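Local coordinates for protease Do-like 2, chloroplastic (Arabidopsis thaliana, PDB 4FLN) that acts as a chloroplast serine protease that makes the primary cut in photodamaged D1 protein of photosystem II and rests as a hexamer, at the interface of chains A and B and the interface of chains A and C. Numbering follows the deposited sequence. Chains: chain A/B/C, Protease Do-like 2, chloroplastic.

Contact 1: the interface of chains A and B. Residues chain A 423-425, 493; chain B 56, 71, 97-98.
The carboxamide oxygen OE1 of B:Gln71 faces two groups of chain A, of which the phenol OH of A:Tyr493, a possible donor, lies 3.1 Å away. The backbone N of A:Ala424 gives the same OE1 of B:Gln71 a weak but nearly straight bond (3.4 Å, 175° at the hydrogen). Chain B contributes its trypsin-like (S1C, Deg/HtrA) protease domain, and chain A the loop after strand 417-422 and A:Tyr493, both from the region of its second PDZ domain. The A:Tyr493 OH also bonds at 2.9 Å to A:Ala424 O, which lies in plane at the ring edge; its one proton can serve only one of the two oxygens at a time and is probably shared. Ring and amide cross at about a right angle, their planes 88° apart. Behind the contact, CB of A:Leu423 sits 3.7 Å above the centre of one face of the A:Tyr493 ring and probably helps to steady it. The methyl CG2 of B:Thr97 reaches CZ of A:Tyr493 at 3.7 Å; a chi1 of -70° turns this methyl anti to the backbone N and toward the phenol end. A phenylalanine in place of A:Tyr493 would probably keep the ring packing but leave the A:Ala424 carbonyl without this donor and weaken the hold on B:Gln71. CB of A:Ala424 meets B:Thr56 CG2 at 4.0 Å and touches the amide carbon of B:Gln98, whose NE2 is weakly bonded to B:Thr56 OG1.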
loop_
_atom_site.group_PDB
_atom_site.type_symbol
_atom_site.label_atom_id
_atom_site.label_comp_id
_atom_site.label_asym_id
_atom_site.label_seq_id
_atom_site.Cartn_x
_atom_site.Cartn_y
_atom_site.Cartn_z
ATOM N N LEU A 423 14.363 -14.481 -30.729
ATOM C CA LEU A 423 15.046 -13.256 -31.125
ATOM C C LEU A 423 14.560 -12.889 -32.511
ATOM O O LEU A 423 14.905 -13.552 -33.487
ATOM C CB LEU A 423 16.553 -13.487 -31.193
ATOM C CG LEU A 423 17.232 -14.021 -29.941
ATOM C CD1 LEU A 423 18.705 -14.350 -30.214
ATOM C CD2 LEU A 423 17.082 -13.011 -28.824
ATOM N N ALA A 424 13.800 -11.800 -32.602
ATOM C CA ALA A 424 13.090 -11.482 -33.839
ATOM C C ALA A 424 14.026 -11.396 -35.032
ATOM O O ALA A 424 15.151 -10.912 -34.927
ATOM C CB ALA A 424 12.269 -10.209 -33.696
ATOM N N ASN A 425 13.540 -11.871 -36.168
ATOM C CA ASN A 425 14.340 -11.980 -37.376
ATOM C C ASN A 425 13.449 -12.486 -38.488
ATOM O O ASN A 425 12.401 -13.071 -38.230
ATOM C CB ASN A 425 15.496 -12.962 -37.170
ATOM C CG ASN A 425 16.421 -13.038 -38.379
ATOM O OD1 ASN A 425 16.166 -13.778 -39.331
ATOM N ND2 ASN A 425 17.506 -12.269 -38.341
ATOM N N TYR A 493 22.427 -9.576 -32.276
ATOM C CA TYR A 493 21.630 -9.479 -31.052
ATOM C C TYR A 493 22.232 -9.210 -29.644
ATOM O O TYR A 493 21.512 -8.707 -28.781
ATOM C CB TYR A 493 20.698 -10.695 -30.985
ATOM C CG TYR A 493 19.295 -10.361 -31.403
ATOM C CD1 TYR A 493 18.822 -10.688 -32.668
ATOM C CD2 TYR A 493 18.448 -9.687 -30.531
ATOM C CE1 TYR A 493 17.519 -10.358 -33.045
ATOM C CE2 TYR A 493 17.163 -9.350 -30.891
ATOM C CZ TYR A 493 16.698 -9.687 -32.144
ATOM O OH TYR A 493 15.406 -9.347 -32.467
ATOM N N THR B 56 9.368 -4.452 -32.738
ATOM C CA THR B 56 10.150 -5.161 -31.737
ATOM C C THR B 56 11.348 -4.302 -31.345
ATOM O O THR B 56 12.204 -4.011 -32.170
ATOM C CB THR B 56 10.610 -6.559 -32.250
ATOM O OG1 THR B 56 9.481 -7.300 -32.743
ATOM C CG2 THR B 56 11.282 -7.346 -31.141
ATOM N N GLN B 71 14.245 -7.825 -25.250
ATOM C CA GLN B 71 13.395 -7.337 -26.322
ATOM C C GLN B 71 11.933 -7.477 -25.918
ATOM O O GLN B 71 11.563 -8.432 -25.245
ATOM C CB GLN B 71 13.637 -8.124 -27.607
ATOM C CG GLN B 71 12.656 -9.267 -27.791
ATOM C CD GLN B 71 12.942 -10.094 -29.027
ATOM O OE1 GLN B 71 13.410 -9.579 -30.051
ATOM N NE2 GLN B 71 12.672 -11.394 -28.933
ATOM N N THR B 97 14.389 -3.497 -33.745
ATOM C CA THR B 97 14.941 -4.648 -34.439
ATOM C C THR B 97 14.140 -4.999 -35.705
ATOM O O THR B 97 14.722 -5.369 -36.725
ATOM C CB THR B 97 15.038 -5.850 -33.527
ATOM O OG1 THR B 97 16.065 -5.617 -32.559
ATOM C CG2 THR B 97 15.398 -7.065 -34.349
ATOM N N GLN B 98 12.812 -4.896 -35.628
ATOM C CA GLN B 98 11.954 -5.041 -36.806
ATOM C C GLN B 98 10.673 -4.221 -36.660
ATOM O O GLN B 98 10.147 -4.069 -35.552
ATOM C CB GLN B 98 11.596 -6.510 -37.066
ATOM C CG GLN B 98 10.642 -7.105 -36.033
ATOM C CD GLN B 98 10.026 -8.441 -36.459
ATOM O OE1 GLN B 98 10.438 -9.056 -37.449
ATOM N NE2 GLN B 98 9.032 -8.891 -35.700
#

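Contact 2: the interface of chains A and C. Residues chain A 397-399, 402; chain C 398-399, 402, 406.
Two copies of the same threonine meet at the centre: A:Thr402 and C:Thr402 reach toward each other tip to tip, their CG2 methyls 3.3 Å apart. In both, chi1 near 60° places OG1 between the backbone N and the carbonyl carbon, which turns the hydroxyl back toward its own helix and leaves the methyl pointing at the partner. Around this pair the leucines pack in a crosswise exchange. A:Thr402 CG2 lies against CB and CG of C:Leu398, while C:Thr402 CG2 lies 3.5 Å from A:Leu398 CB, each side chain slanting across the other as expected for a two-fold contact between identical helices. Further out, the ring of C:Tyr406 bears on the first turn of the chain A helix. A:Leu398 CB lies above the plane beyond the phenol end of the ring, 3.8 Å from OH of C:Tyr406, and A:Lys399 CB, on the same side, rests against the CD1-CE1 edge, 3.7 Å from CD1. The A:Lys399 side chain is modelled incompletely.

The threonine hydroxyls face inward along their helices. A:Thr402 OG1 is within bonding distance of two carbonyl oxygens, A:Leu398 O at 3.0 Å and A:Lys399 O, the latter approached from well above the carbonyl plane, and its one proton is shared or goes to either. C:Thr402 OG1 has the same choice between C:Lys399 O at 2.8 Å and, more weakly, C:Leu398 O. These bonds probably help to hold chi1, and so the direction of both methyls. At the rim the phenol OH of C:Tyr406 comes within 3.7 Å of A:Leu398 N, near the amino end of the helix, whose dipole may slightly polarise the hydroxyl. Helix 398-406 belongs to the second PDZ domain and precedes strand 417-422; the two copies run in roughly opposite senses at a slant, the start of one near the end of the other.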
loop_
_atom_site.group_PDB
_atom_site.type_symbol
_atom_site.label_atom_id
_atom_site.label_comp_id
_atom_site.label_asym_id
_atom_site.label_seq_id
_atom_site.Cartn_x
_atom_site.Cartn_y
_atom_site.Cartn_z
ATOM N N GLY A 397 3.342 -19.279 -16.551
ATOM C CA GLY A 397 2.013 -19.798 -16.788
ATOM C C GLY A 397 1.687 -21.015 -15.944
ATOM O O GLY A 397 2.572 -21.782 -15.551
ATOM N N LEU A 398 0.396 -21.183 -15.674
ATOM C CA LEU A 398 -0.094 -22.227 -14.794
ATOM C C LEU A 398 0.424 -23.629 -15.098
ATOM O O LEU A 398 0.850 -24.334 -14.183
ATOM C CB LEU A 398 -1.616 -22.244 -14.812
ATOM C CG LEU A 398 -2.260 -21.762 -13.521
ATOM C CD1 LEU A 398 -1.407 -20.652 -12.909
ATOM C CD2 LEU A 398 -3.698 -21.306 -13.785
ATOM N N LYS A 399 0.367 -24.047 -16.363
ATOM C CA LYS A 399 0.752 -25.414 -16.710
ATOM C C LYS A 399 2.229 -25.695 -16.411
ATOM O O LYS A 399 2.571 -26.732 -15.835
ATOM C CB LYS A 399 0.420 -25.724 -18.161
ATOM N N THR A 402 3.068 -25.748 -12.641
ATOM C CA THR A 402 2.586 -26.948 -11.982
ATOM C C THR A 402 3.446 -28.161 -12.321
ATOM O O THR A 402 3.751 -28.978 -11.449
ATOM C CB THR A 402 1.103 -27.230 -12.289
ATOM O OG1 THR A 402 0.919 -27.344 -13.704
ATOM C CG2 THR A 402 0.232 -26.111 -11.751
ATOM N N LEU C 398 -2.467 -25.081 -7.240
ATOM C CA LEU C 398 -2.006 -25.252 -8.612
ATOM C C LEU C 398 -2.702 -26.379 -9.375
ATOM O O LEU C 398 -3.336 -26.138 -10.400
ATOM C CB LEU C 398 -0.495 -25.465 -8.627
ATOM C CG LEU C 398 0.335 -24.226 -8.943
ATOM C CD1 LEU C 398 -0.340 -22.962 -8.418
ATOM C CD2 LEU C 398 1.741 -24.396 -8.375
ATOM N N LYS C 399 -2.560 -27.608 -8.887
ATOM C CA LYS C 399 -3.074 -28.764 -9.604
ATOM C C LYS C 399 -4.524 -28.547 -10.042
ATOM O O LYS C 399 -4.855 -28.678 -11.222
ATOM C CB LYS C 399 -2.950 -30.009 -8.749
ATOM N N THR C 402 -5.176 -25.306 -12.567
ATOM C CA THR C 402 -4.866 -25.604 -13.951
ATOM C C THR C 402 -5.994 -26.433 -14.580
ATOM O O THR C 402 -6.505 -26.080 -15.647
ATOM C CB THR C 402 -3.496 -26.298 -14.099
ATOM O OG1 THR C 402 -3.501 -27.525 -13.367
ATOM C CG2 THR C 402 -2.395 -25.408 -13.554
ATOM N N TYR C 406 -7.241 -25.243 -17.974
ATOM C CA TYR C 406 -6.707 -25.962 -19.139
ATOM C C TYR C 406 -7.484 -27.185 -19.650
ATOM O O TYR C 406 -7.079 -27.817 -20.626
ATOM C CB TYR C 406 -5.242 -26.352 -18.881
ATOM C CG TYR C 406 -4.301 -25.168 -18.801
ATOM C CD1 TYR C 406 -3.013 -25.238 -19.317
ATOM C CD2 TYR C 406 -4.708 -23.975 -18.223
ATOM C CE1 TYR C 406 -2.162 -24.153 -19.248
ATOM C CE2 TYR C 406 -3.870 -22.888 -18.151
ATOM C CZ TYR C 406 -2.596 -22.978 -18.662
ATOM O OH TYR C 406 -1.762 -21.883 -18.583
#

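The centres of contact 1 and contact 2 lie about 30 Å apart, and no chain A residue described here serves both. Helix 398-406 forms contact 2; strand 417-422, which follows it after a connecting segment, runs into the loop used in contact 1. One PDZ domain thus engages the protease domain of chain B and the equivalent PDZ domain of chain C, joining three subunits of the hexamer. The catalytic A:His91 is about 35 Å from the centre of contact 1 and about 29 Å from that of contact 2. On chain B, contact 1 uses residues shortly after the catalytic histidine, so an influence on that active site cannot be excluded.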